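Local coordinates for acetyltransferase (Brucella abortus str. 2308 A, PDB 4ZBG), which binds acetyl coenzyme A and, as a member of the GNAT family, probably transfers its acetyl group to an amine whose identity is not established, at residues Glu21-Thr26 against Glu40-Asp45; Ala52-Leu57 against Ala110-Ala115; His68-Pro73 against Leu86-Val91; Lys81-Leu86 against Gly119-Gly124. All blocks are in the same frame, centred on the assembly; numbering follows the deposited sequence. Where two conformers were deposited one is given.

Contact 1 (Glu21-Thr26 against Glu40-Asp45); sequences EIRQVT and EGEIVD
Arg23 and Asp45 form the salt bridge that joins helix 19-30 to helix 40-49, two neighbouring helices packed on one face of the GNAT sheet. NH1 of Arg23 lies 2.9 Å from OD2 of Asp45, with an N-H...O angle of 164°. The bond is in plane for the guanidinium but not for the carboxylate, which is met from above, 46° out of its plane. With CG anti to the backbone N (chi1 -178°) and the chain extended as far as NE, the arginine reaches over the Gly41-Glu42 peptide and lays one guanidinium face on it: Glu42 N sits over the centre of the group and Gly41 C nearer the rim. Gly41 has no side chain, and CG of Arg23 comes to 3.9 Å from its CA. Two further charges share the load, since Arg23 NE also pairs with Glu27 and Asp45 OD1 with Arg48; this network would be expected to keep the groups ionised. The short helix axes run roughly antiparallel and approach to 8.8 Å. Farther in, the contact turns apolar. CG2 of Ile22 meets CG1 of Val44 at 4.3 Å, and both residues also pack on His68 of strand 64-76. Thr26 hands its hydroxyl back to its own helix, where Ile22 O receives Thr26 N and OG1 from opposite faces of its plane. Its methyl is thereby turned to the other helix, CG2 standing 3.6 Å from CB of Glu40.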
# COMPACT_ATOMS: atom_id res chain seq x y z
N GLU A 21 1.09 4.10 -15.75
CA GLU A 21 1.63 2.76 -15.62
C GLU A 21 1.30 2.11 -14.27
O GLU A 21 1.02 0.91 -14.20
CB GLU A 21 3.13 2.76 -15.85
CG GLU A 21 3.66 1.38 -15.99
CD GLU A 21 5.01 1.33 -16.63
OE1 GLU A 21 5.50 2.37 -17.12
OE2 GLU A 21 5.58 0.24 -16.67
N ILE A 22 1.34 2.89 -13.20
CA ILE A 22 0.94 2.39 -11.89
C ILE A 22 -0.49 1.87 -11.98
O ILE A 22 -0.81 0.80 -11.45
CB ILE A 22 1.07 3.48 -10.81
CG1 ILE A 22 2.54 3.73 -10.47
CG2 ILE A 22 0.26 3.12 -9.56
CD1 ILE A 22 2.77 4.96 -9.64
N ARG A 23 -1.37 2.63 -12.63
CA ARG A 23 -2.76 2.21 -12.70
C ARG A 23 -2.92 0.97 -13.57
O ARG A 23 -3.71 0.09 -13.25
CB ARG A 23 -3.65 3.36 -13.19
CG ARG A 23 -5.11 2.98 -13.25
CD ARG A 23 -5.97 4.20 -13.12
NE ARG A 23 -7.39 3.87 -13.27
CZ ARG A 23 -8.37 4.71 -13.00
NH1 ARG A 23 -8.12 5.92 -12.51
NH2 ARG A 23 -9.62 4.32 -13.20
N GLN A 24 -2.13 0.87 -14.63
CA GLN A 24 -2.16 -0.32 -15.48
C GLN A 24 -1.74 -1.57 -14.70
O GLN A 24 -2.37 -2.62 -14.81
CB GLN A 24 -1.24 -0.11 -16.68
CG GLN A 24 -1.16 -1.29 -17.63
CD GLN A 24 -0.06 -1.13 -18.67
OE1 GLN A 24 0.53 -0.05 -18.81
NE2 GLN A 24 0.23 -2.21 -19.39
N VAL A 25 -0.68 -1.46 -13.92
CA VAL A 25 -0.23 -2.59 -13.11
C VAL A 25 -1.28 -2.97 -12.06
O VAL A 25 -1.59 -4.15 -11.87
CB VAL A 25 1.13 -2.28 -12.47
CG1 VAL A 25 1.49 -3.35 -11.47
CG2 VAL A 25 2.20 -2.16 -13.55
N THR A 26 -1.82 -1.97 -11.39
CA THR A 26 -2.83 -2.19 -10.37
C THR A 26 -4.03 -2.90 -10.99
O THR A 26 -4.52 -3.90 -10.45
CB THR A 26 -3.29 -0.84 -9.77
OG1 THR A 26 -2.16 -0.19 -9.17
CG2 THR A 26 -4.35 -1.04 -8.72
N GLU A 40 -9.43 -0.37 -7.63
CA GLU A 40 -8.15 -0.11 -6.98
C GLU A 40 -7.32 0.95 -7.71
O GLU A 40 -6.66 1.79 -7.08
CB GLU A 40 -7.36 -1.40 -6.80
CG GLU A 40 -8.01 -2.38 -5.82
CD GLU A 40 -9.14 -3.20 -6.42
OE1 GLU A 40 -9.36 -3.18 -7.65
OE2 GLU A 40 -9.83 -3.89 -5.64
N GLY A 41 -7.36 0.92 -9.04
CA GLY A 41 -6.68 1.95 -9.81
C GLY A 41 -7.30 3.31 -9.58
O GLY A 41 -6.60 4.31 -9.38
N GLU A 42 -8.63 3.35 -9.58
CA GLU A 42 -9.38 4.58 -9.28
C GLU A 42 -9.01 5.12 -7.92
O GLU A 42 -8.87 6.33 -7.73
CB GLU A 42 -10.88 4.32 -9.26
CG GLU A 42 -11.50 3.98 -10.59
CD GLU A 42 -13.02 3.94 -10.54
OE1 GLU A 42 -13.62 4.63 -9.68
OE2 GLU A 42 -13.61 3.20 -11.36
N ILE A 43 -8.88 4.22 -6.94
CA ILE A 43 -8.60 4.62 -5.57
C ILE A 43 -7.23 5.28 -5.47
O ILE A 43 -7.08 6.33 -4.85
CB ILE A 43 -8.74 3.43 -4.61
CG1 ILE A 43 -10.22 3.02 -4.49
CG2 ILE A 43 -8.14 3.76 -3.23
CD1 ILE A 43 -10.43 1.69 -3.83
N VAL A 44 -6.22 4.65 -6.07
CA VAL A 44 -4.89 5.24 -6.04
C VAL A 44 -4.94 6.65 -6.63
O VAL A 44 -4.37 7.60 -6.06
CB VAL A 44 -3.86 4.35 -6.75
CG1 VAL A 44 -2.54 5.08 -6.92
CG2 VAL A 44 -3.65 3.05 -5.99
N ASP A 45 -5.60 6.80 -7.77
CA ASP A 45 -5.65 8.10 -8.43
C ASP A 45 -6.43 9.13 -7.60
O ASP A 45 -6.06 10.31 -7.57
CB ASP A 45 -6.21 7.99 -9.85
CG ASP A 45 -5.23 7.35 -10.82
OD1 ASP A 45 -4.12 6.95 -10.40
OD2 ASP A 45 -5.58 7.24 -12.02

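Contact 2 (Ala52-Leu57 against Ala110-Ala115); sequences ALTLSL and AQLRGA
Leu55 and Leu57, on the strand that begins at Leu55, press their methyl groups against Gln111 of helix 100-114. The closer-packed part lies here. CD2 of Leu55 is 3.8 Å from CB of Gln111, and its CD1 is 3.6 Å from OE1 of the same glutamine, so one leucine touches both the root and the end of that side chain, crossing it at about a right angle. Leu55 reaches up to the helix because its CG is anti to the backbone N (chi1 -177°). Leu57 instead meets the glutamine tip to tip, with CD2 3.9 Å from NE2. The extended Gln111 chain thus carries its amide out over two leucine ends, and the amide finds a polar partner within its own helix, where NE2 bonds to Glu107.

The other end is looser. CG2 of Thr54 comes only to 4.4 Å from CD2 of Leu112, and Thr54, unlike the buried leucine, is solvent-exposed. Leu112 also touches Phe71 and Tyr84. Thr54 and Leu55 together face Phe71 in a classic beta bulge. The strand and helix axes stay 10.4 Å apart at an angle of 149°, as for a helix packed on the sheet and running roughly antiparallel to this strand, here the GNAT helix that follows strand 83-91. Across the two segments the contact buries 198 Å², less than any other in this set. Apolar methyls meeting an amide imply cohesion by dispersion and exclusion of water, with NE2 of the amide bonded to Glu107 on its own helix.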
# COMPACT_ATOMS: atom_id res chain seq x y z
N ALA A 52 -3.71 12.66 -0.44
CA ALA A 52 -3.80 11.68 0.65
C ALA A 52 -3.00 10.42 0.34
O ALA A 52 -3.07 9.44 1.08
CB ALA A 52 -5.26 11.33 0.93
N LEU A 53 -2.25 10.45 -0.76
CA LEU A 53 -1.36 9.35 -1.10
C LEU A 53 -0.04 9.61 -0.37
O LEU A 53 0.88 10.23 -0.91
CB LEU A 53 -1.20 9.24 -2.62
CG LEU A 53 -0.41 8.04 -3.13
CD1 LEU A 53 -0.96 6.72 -2.61
CD2 LEU A 53 -0.41 8.04 -4.65
N THR A 54 0.02 9.19 0.88
CA THR A 54 1.12 9.52 1.76
C THR A 54 2.44 9.01 1.22
O THR A 54 3.45 9.71 1.23
CB THR A 54 0.90 8.91 3.14
OG1 THR A 54 -0.38 9.33 3.64
CG2 THR A 54 1.99 9.34 4.11
N LEU A 55 2.41 7.77 0.75
CA LEU A 55 3.60 7.14 0.22
C LEU A 55 3.19 6.23 -0.92
O LEU A 55 2.22 5.47 -0.80
CB LEU A 55 4.31 6.35 1.32
CG LEU A 55 5.62 5.68 0.91
CD1 LEU A 55 6.65 6.69 0.48
CD2 LEU A 55 6.14 4.85 2.07
N SER A 56 3.92 6.30 -2.02
CA SER A 56 3.61 5.52 -3.21
C SER A 56 4.94 5.07 -3.78
O SER A 56 5.74 5.90 -4.21
CB SER A 56 2.87 6.38 -4.21
OG SER A 56 2.60 5.66 -5.41
N LEU A 57 5.19 3.76 -3.73
CA LEU A 57 6.46 3.21 -4.20
C LEU A 57 6.21 2.29 -5.38
O LEU A 57 5.19 1.60 -5.43
CB LEU A 57 7.15 2.39 -3.11
CG LEU A 57 7.47 3.07 -1.79
CD1 LEU A 57 8.16 2.08 -0.85
CD2 LEU A 57 8.32 4.31 -2.00
N ALA A 110 9.31 0.69 6.26
CA ALA A 110 10.53 1.31 6.76
C ALA A 110 10.47 2.82 6.56
O ALA A 110 10.87 3.60 7.43
CB ALA A 110 11.76 0.71 6.10
N GLN A 111 9.94 3.25 5.41
CA GLN A 111 9.84 4.67 5.14
C GLN A 111 8.81 5.36 6.02
O GLN A 111 9.04 6.47 6.50
CB GLN A 111 9.60 4.92 3.65
CG GLN A 111 10.85 4.59 2.83
CD GLN A 111 10.78 5.08 1.41
OE1 GLN A 111 10.18 6.12 1.12
NE2 GLN A 111 11.38 4.33 0.49
N LEU A 112 7.68 4.70 6.28
CA LEU A 112 6.71 5.24 7.23
C LEU A 112 7.30 5.38 8.62
O LEU A 112 7.16 6.43 9.24
CB LEU A 112 5.48 4.34 7.34
CG LEU A 112 4.40 4.43 6.26
CD1 LEU A 112 3.25 3.52 6.66
CD2 LEU A 112 3.92 5.86 6.05
N ARG A 113 7.96 4.33 9.10
CA ARG A 113 8.58 4.39 10.41
C ARG A 113 9.60 5.53 10.45
O ARG A 113 9.64 6.29 11.43
CB ARG A 113 9.25 3.05 10.74
CG ARG A 113 9.71 2.94 12.18
CD ARG A 113 10.57 1.71 12.40
NE ARG A 113 9.81 0.47 12.34
CZ ARG A 113 9.29 -0.14 13.41
NH1 ARG A 113 9.45 0.39 14.61
NH2 ARG A 113 8.62 -1.27 13.26
N GLY A 114 10.39 5.64 9.40
CA GLY A 114 11.45 6.63 9.34
C GLY A 114 10.93 8.05 9.33
O GLY A 114 11.66 8.97 9.68
N ALA A 115 9.67 8.22 8.95
CA ALA A 115 9.07 9.54 8.88
C ALA A 115 8.24 9.89 10.12
O ALA A 115 7.62 10.94 10.17
CB ALA A 115 8.23 9.68 7.62

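Contact 3 (His68-Pro73 against Leu86-Val91); sequences HIAFSP and LGPVSV. With ACO (acetyl coenzyme *a), chain B.
Leu86 packs between Phe71 and Ile69 on one face of an antiparallel hairpin. Its CB lies 3.8 Å from Phe71 CE2; CG, anti to the backbone N (chi1 -174°), comes to 3.7 Å from that ring carbon and also meets Ile69 CD1 at 3.9 Å. Then the branches part: CD1 stays beside CE2 and CZ of Phe71, whereas CD2 reaches CH3 of acetyl-CoA at 3.8 Å. Leu86 and Phe71 lie side by side, pointing the same way.

The backbone pairing shifts by one residue between Ile69-Val89 and Phe71-Leu86. At this beta bulge, Ala70 N bonds to Pro88 O and Gly87 N to Ala70 O, around a cis peptide before Pro88. Past the bulge, strand 83-91 offers backbone N-H and C=O groups to the cofactor, as in other GNAT enzymes: Val89 N reaches the thioester O at 3.2 Å, Val89 O accepts from N4P at 2.8 Å, and Val91 N donates to O9P. On the other face, a water links His68 ND1 to Ser90 OG, and His68 NE2 bonds to Ser56 OG.

Helix 100-114 covers the Ile69, Phe71 and Leu86 face, helices 19-30 and 40-49 the His68 and Pro88 side, and strand 55-61 flanks strand 64-76.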
# COMPACT_ATOMS: atom_id res chain seq x y z
N HIS A 68 3.59 -1.98 -7.30
CA HIS A 68 3.27 -0.70 -6.71
C HIS A 68 2.66 -0.92 -5.33
O HIS A 68 1.98 -1.92 -5.08
CB HIS A 68 2.27 0.05 -7.59
CG HIS A 68 1.74 1.29 -6.93
ND1 HIS A 68 0.49 1.35 -6.36
CD2 HIS A 68 2.32 2.49 -6.71
CE1 HIS A 68 0.32 2.55 -5.82
NE2 HIS A 68 1.42 3.26 -6.03
N ILE A 69 2.89 0.04 -4.43
CA ILE A 69 2.24 0.03 -3.12
C ILE A 69 1.81 1.44 -2.74
O ILE A 69 2.56 2.40 -2.96
CB ILE A 69 3.12 -0.64 -2.06
CG1 ILE A 69 2.37 -0.79 -0.73
CG2 ILE A 69 4.42 0.13 -1.87
CD1 ILE A 69 3.08 -1.71 0.22
N ALA A 70 0.61 1.55 -2.16
CA ALA A 70 0.07 2.80 -1.63
C ALA A 70 -0.09 2.74 -0.12
O ALA A 70 -0.48 1.71 0.43
CB ALA A 70 -1.28 3.09 -2.26
N PHE A 71 0.18 3.87 0.53
CA PHE A 71 -0.17 4.09 1.92
C PHE A 71 -0.92 5.40 2.03
O PHE A 71 -0.62 6.34 1.30
CB PHE A 71 1.07 4.18 2.80
CG PHE A 71 1.88 2.93 2.85
CD1 PHE A 71 2.81 2.65 1.86
CD2 PHE A 71 1.75 2.04 3.91
CE1 PHE A 71 3.58 1.50 1.92
CE2 PHE A 71 2.51 0.90 3.98
CZ PHE A 71 3.43 0.62 2.98
N SER A 72 -1.86 5.48 2.96
CA SER A 72 -2.68 6.68 3.14
C SER A 72 -3.09 6.77 4.61
O SER A 72 -3.07 5.77 5.32
CB SER A 72 -3.91 6.65 2.22
OG SER A 72 -4.68 5.48 2.42
N PRO A 73 -3.45 7.98 5.09
CA PRO A 73 -3.78 8.09 6.51
C PRO A 73 -5.10 7.41 6.83
O PRO A 73 -6.02 7.43 6.01
CB PRO A 73 -3.91 9.60 6.73
CG PRO A 73 -3.25 10.24 5.55
CD PRO A 73 -3.53 9.28 4.41
N LEU A 86 -2.30 0.38 4.64
CA LEU A 86 -1.54 -0.16 3.53
C LEU A 86 -2.52 -0.70 2.50
O LEU A 86 -3.33 -1.57 2.81
CB LEU A 86 -0.63 -1.30 4.02
CG LEU A 86 0.36 -1.92 3.03
CD1 LEU A 86 1.40 -2.69 3.83
CD2 LEU A 86 -0.29 -2.84 1.99
N GLY A 87 -2.42 -0.21 1.27
CA GLY A 87 -3.19 -0.78 0.18
C GLY A 87 -3.73 0.25 -0.79
O GLY A 87 -4.00 1.39 -0.42
N PRO A 88 -3.91 -0.15 -2.05
CA PRO A 88 -3.55 -1.48 -2.57
C PRO A 88 -2.04 -1.69 -2.69
O PRO A 88 -1.27 -0.74 -2.73
CB PRO A 88 -4.15 -1.46 -3.98
CG PRO A 88 -4.14 -0.03 -4.36
CD PRO A 88 -4.49 0.71 -3.10
N VAL A 89 -1.66 -2.96 -2.71
CA VAL A 89 -0.34 -3.39 -3.18
C VAL A 89 -0.60 -4.33 -4.35
O VAL A 89 -1.51 -5.17 -4.29
CB VAL A 89 0.51 -4.04 -2.05
CG1 VAL A 89 -0.21 -5.21 -1.38
CG2 VAL A 89 1.87 -4.46 -2.58
N SER A 90 0.18 -4.16 -5.41
CA SER A 90 -0.08 -4.83 -6.68
C SER A 90 1.23 -5.22 -7.33
O SER A 90 2.15 -4.40 -7.39
CB SER A 90 -0.78 -3.88 -7.66
OG SER A 90 -1.95 -3.31 -7.10
N VAL A 91 1.31 -6.43 -7.85
CA VAL A 91 2.47 -6.87 -8.63
C VAL A 91 1.94 -7.48 -9.91
O VAL A 91 0.94 -8.19 -9.89
CB VAL A 91 3.35 -7.86 -7.83
CG1 VAL A 91 4.45 -8.49 -8.71
CG2 VAL A 91 3.97 -7.15 -6.62
N1A ACO B . 10.43 -19.09 -3.08
C2A ACO B . 9.32 -19.60 -2.55
N3A ACO B . 8.25 -18.86 -2.32
C4A ACO B . 8.25 -17.56 -2.63
C5A ACO B . 9.38 -16.99 -3.18
C6A ACO B . 10.49 -17.81 -3.40
N6A ACO B . 11.70 -17.26 -3.98
N7A ACO B . 9.12 -15.69 -3.38
C8A ACO B . 7.88 -15.47 -2.97
N9A ACO B . 7.34 -16.58 -2.51
C1B ACO B . 5.99 -16.73 -1.96
C2B ACO B . 5.76 -16.05 -0.84
O2B ACO B . 6.21 -16.72 0.36
C3B ACO B . 4.10 -15.86 -0.83
O3B ACO B . 3.46 -17.11 -0.47
P3B ACO B . 2.92 -17.45 1.04
O7A ACO B . 2.28 -18.81 0.95
O8A ACO B . 1.91 -16.39 1.44
O9A ACO B . 4.12 -17.44 1.97
C4B ACO B . 3.81 -15.54 -2.10
O4B ACO B . 5.01 -16.08 -2.97
C5B ACO B . 3.71 -14.05 -2.44
O5B ACO B . 4.77 -13.35 -1.83
P1A ACO B . 5.61 -12.19 -2.61
O1A ACO B . 6.40 -12.75 -3.77
O2A ACO B . 6.37 -11.43 -1.56
O3A ACO B . 4.47 -11.18 -3.15
P2A ACO B . 4.04 -10.90 -4.68
O4A ACO B . 5.13 -10.18 -5.40
O5A ACO B . 3.49 -12.15 -5.31
O6A ACO B . 2.87 -9.83 -4.41
CBP ACO B . 0.54 -9.45 -4.04
CCP ACO B . 1.80 -10.14 -3.53
CDP ACO B . -0.58 -9.70 -3.03
CEP ACO B . 0.83 -7.95 -4.16
CAP ACO B . 0.18 -10.03 -5.41
OAP ACO B . -0.23 -11.37 -5.23
C9P ACO B . -0.94 -9.27 -6.14
O9P ACO B . -0.74 -8.27 -6.76
N8P ACO B . -2.24 -9.86 -6.03
C7P ACO B . -3.39 -9.28 -6.68
C6P ACO B . -3.80 -7.96 -6.03
C5P ACO B . -4.03 -8.13 -4.54
O5P ACO B . -4.77 -8.95 -4.10
N4P ACO B . -3.30 -7.25 -3.68
C3P ACO B . -3.47 -7.34 -2.24
C2P ACO B . -4.75 -6.66 -1.80
S1P ACO B . -4.78 -6.59 0.02
C ACO B . -3.81 -5.13 0.42
O ACO B . -3.42 -4.40 -0.44
CH3 ACO B . -3.50 -4.90 1.89
O HOH W 1 -1.48 -0.73 -6.49
O HOH W 2 -3.47 3.28 1.45

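Contact 4 (Lys81-Leu86 against Gly119-Gly124); sequences KGWYGL and GCVLLG. With ACO (acetyl coenzyme *a), chain B.
Trp83 lays its indole over Gly119, the flat ring filling the hollow where a side chain is missing. Gly119 CA stands 3.4 Å from the centroid of the six-membered ring and 7° off its normal, a CH-pi contact over the face. CH2 of the indole lies 3.8 Å from Gly119 CA. The ring continues along the strand: CE3 is 3.3 Å from Gly119 C, and CG1 of Val121, in one of that residue's two conformers, abuts CE3 at 3.8 Å. CG of Trp83 is anti to the carbonyl carbon (chi1 -79°), beside the backbone N.

Strands 83-91 and 119-122 run parallel here, as the two strands of a beta-alpha-beta crossover through helix 100-114, their short axes 36° apart. Tyr84 N, Val121 N and Leu86 N carry the ladder, the last bonding to Val121 O at 2.9 Å.

On the opposite face, SG of Cys120 nestles against CB of Leu86 at 3.7 Å. Beyond the ladder the strands part. A water links them here, donating to Leu86 O and accepting from Leu123 N, and CH3 of acetyl-CoA lies 3.4 Å from Leu123 O.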
# COMPACT_ATOMS: atom_id res chain seq x y z
N LYS A 81 -3.78 10.26 14.25
CA LYS A 81 -2.93 9.76 15.32
C LYS A 81 -1.66 9.11 14.79
O LYS A 81 -1.02 8.34 15.49
CB LYS A 81 -3.72 8.76 16.18
CG LYS A 81 -5.04 9.31 16.70
CD LYS A 81 -5.74 8.35 17.67
CE LYS A 81 -5.02 8.24 19.00
NZ LYS A 81 -4.88 9.54 19.72
N GLY A 82 -1.30 9.41 13.55
CA GLY A 82 -0.07 8.88 12.99
C GLY A 82 -0.18 7.46 12.48
O GLY A 82 0.83 6.78 12.30
N TRP A 83 -1.41 7.02 12.22
CA TRP A 83 -1.66 5.69 11.69
C TRP A 83 -2.04 5.74 10.21
O TRP A 83 -2.71 6.68 9.75
CB TRP A 83 -2.74 4.97 12.51
CG TRP A 83 -2.17 4.42 13.78
CD1 TRP A 83 -1.83 5.12 14.91
CD2 TRP A 83 -1.84 3.05 14.04
NE1 TRP A 83 -1.30 4.26 15.85
CE2 TRP A 83 -1.29 2.99 15.33
CE3 TRP A 83 -1.93 1.87 13.29
CZ2 TRP A 83 -0.85 1.80 15.90
CZ3 TRP A 83 -1.49 0.69 13.85
CH2 TRP A 83 -0.97 0.66 15.15
N TYR A 84 -1.60 4.72 9.48
CA TYR A 84 -1.76 4.65 8.03
C TYR A 84 -2.37 3.32 7.66
O TYR A 84 -2.30 2.35 8.41
CB TYR A 84 -0.41 4.89 7.34
CG TYR A 84 0.11 6.28 7.64
CD1 TYR A 84 0.85 6.53 8.79
CD2 TYR A 84 -0.20 7.35 6.81
CE1 TYR A 84 1.29 7.81 9.09
CE2 TYR A 84 0.23 8.63 7.10
CZ TYR A 84 0.98 8.85 8.24
OH TYR A 84 1.41 10.13 8.54
N GLY A 85 -2.98 3.28 6.48
CA GLY A 85 -3.47 2.04 5.92
C GLY A 85 -2.62 1.66 4.73
O GLY A 85 -2.24 2.52 3.93
N LEU A 86 -2.30 0.38 4.64
CA LEU A 86 -1.54 -0.16 3.53
C LEU A 86 -2.52 -0.70 2.50
O LEU A 86 -3.33 -1.57 2.81
CB LEU A 86 -0.63 -1.30 4.02
CG LEU A 86 0.36 -1.92 3.03
CD1 LEU A 86 1.40 -2.69 3.83
CD2 LEU A 86 -0.29 -2.84 1.99
N GLY A 119 1.95 3.74 13.30
CA GLY A 119 1.56 2.40 12.95
C GLY A 119 0.90 2.27 11.60
O GLY A 119 0.60 3.27 10.93
N CYS A 120 0.64 1.03 11.21
CA CYS A 120 -0.00 0.72 9.95
C CYS A 120 -1.05 -0.36 10.15
O CYS A 120 -0.86 -1.29 10.94
CB CYS A 120 1.04 0.24 8.95
SG CYS A 120 0.48 0.17 7.25
N VAL A 121 -2.17 -0.23 9.43
CA VAL A 121 -3.21 -1.25 9.42
C VAL A 121 -3.45 -1.72 8.00
O VAL A 121 -3.09 -1.04 7.05
CB VAL A 121 -4.53 -0.77 10.03
CG1 VAL A 121 -4.32 -0.40 11.48
CG2 VAL A 121 -5.10 0.39 9.22
N LEU A 122 -4.06 -2.89 7.86
CA LEU A 122 -4.45 -3.39 6.55
C LEU A 122 -5.55 -4.42 6.65
O LEU A 122 -5.80 -4.99 7.72
CB LEU A 122 -3.25 -3.96 5.79
CG LEU A 122 -2.52 -5.18 6.37
CD1 LEU A 122 -3.21 -6.51 6.10
CD2 LEU A 122 -1.10 -5.21 5.82
N LEU A 123 -6.21 -4.67 5.52
CA LEU A 123 -7.14 -5.79 5.38
C LEU A 123 -6.59 -6.73 4.31
O LEU A 123 -6.29 -6.29 3.20
CB LEU A 123 -8.53 -5.28 4.98
CG LEU A 123 -9.25 -4.46 6.06
CD1 LEU A 123 -10.49 -3.77 5.49
CD2 LEU A 123 -9.61 -5.34 7.24
N GLY A 124 -6.46 -8.01 4.63
CA GLY A 124 -5.93 -8.94 3.65
C GLY A 124 -5.78 -10.36 4.14
O GLY A 124 -6.38 -10.74 5.15
N1A ACO B . 10.43 -19.09 -3.08
C2A ACO B . 9.32 -19.60 -2.55
N3A ACO B . 8.25 -18.86 -2.32
C4A ACO B . 8.25 -17.56 -2.63
C5A ACO B . 9.38 -16.99 -3.18
C6A ACO B . 10.49 -17.81 -3.40
N6A ACO B . 11.70 -17.26 -3.98
N7A ACO B . 9.12 -15.69 -3.38
C8A ACO B . 7.88 -15.47 -2.97
N9A ACO B . 7.34 -16.58 -2.51
C1B ACO B . 5.99 -16.73 -1.96
C2B ACO B . 5.76 -16.05 -0.84
O2B ACO B . 6.21 -16.72 0.36
C3B ACO B . 4.10 -15.86 -0.83
O3B ACO B . 3.46 -17.11 -0.47
P3B ACO B . 2.92 -17.45 1.04
O7A ACO B . 2.28 -18.81 0.95
O8A ACO B . 1.91 -16.39 1.44
O9A ACO B . 4.12 -17.44 1.97
C4B ACO B . 3.81 -15.54 -2.10
O4B ACO B . 5.01 -16.08 -2.97
C5B ACO B . 3.71 -14.05 -2.44
O5B ACO B . 4.77 -13.35 -1.83
P1A ACO B . 5.61 -12.19 -2.61
O1A ACO B . 6.40 -12.75 -3.77
O2A ACO B . 6.37 -11.43 -1.56
O3A ACO B . 4.47 -11.18 -3.15
P2A ACO B . 4.04 -10.90 -4.68
O4A ACO B . 5.13 -10.18 -5.40
O5A ACO B . 3.49 -12.15 -5.31
O6A ACO B . 2.87 -9.83 -4.41
CBP ACO B . 0.54 -9.45 -4.04
CCP ACO B . 1.80 -10.14 -3.53
CDP ACO B . -0.58 -9.70 -3.03
CEP ACO B . 0.83 -7.95 -4.16
CAP ACO B . 0.18 -10.03 -5.41
OAP ACO B . -0.23 -11.37 -5.23
C9P ACO B . -0.94 -9.27 -6.14
O9P ACO B . -0.74 -8.27 -6.76
N8P ACO B . -2.24 -9.86 -6.03
C7P ACO B . -3.39 -9.28 -6.68
C6P ACO B . -3.80 -7.96 -6.03
C5P ACO B . -4.03 -8.13 -4.54
O5P ACO B . -4.77 -8.95 -4.10
N4P ACO B . -3.30 -7.25 -3.68
C3P ACO B . -3.47 -7.34 -2.24
C2P ACO B . -4.75 -6.66 -1.80
S1P ACO B . -4.78 -6.59 0.02
C ACO B . -3.81 -5.13 0.42
O ACO B . -3.42 -4.40 -0.44
CH3 ACO B . -3.50 -4.90 1.89
O HOH W 3 -5.79 -2.36 3.66

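Overall arrangement
Contact 3, its centre about 2 Å from the chain centre, is wholly buried, and contact 4 shares Leu86 and strand 83-91 with it; both rest on backbone ladders and both touch acetyl-CoA. Contacts 2 and 4 are also buried, each centred about 9 Å out, while contact 1, at about 11 Å, is only partly buried. Contacts 1 and 2 join elements through side chains instead. Contact 1 has a salt bridge between partly exposed residues and touches contact 3 where Val44 and Ile22 meet Pro88 and His68. Contact 2 is mostly apolar and reaches contact 3 through Ser56 OG to His68 NE2 and contact 4 through Thr54 and Leu112 on Tyr84. Contacts 1 and 4 lie on opposite sides of the chain centre.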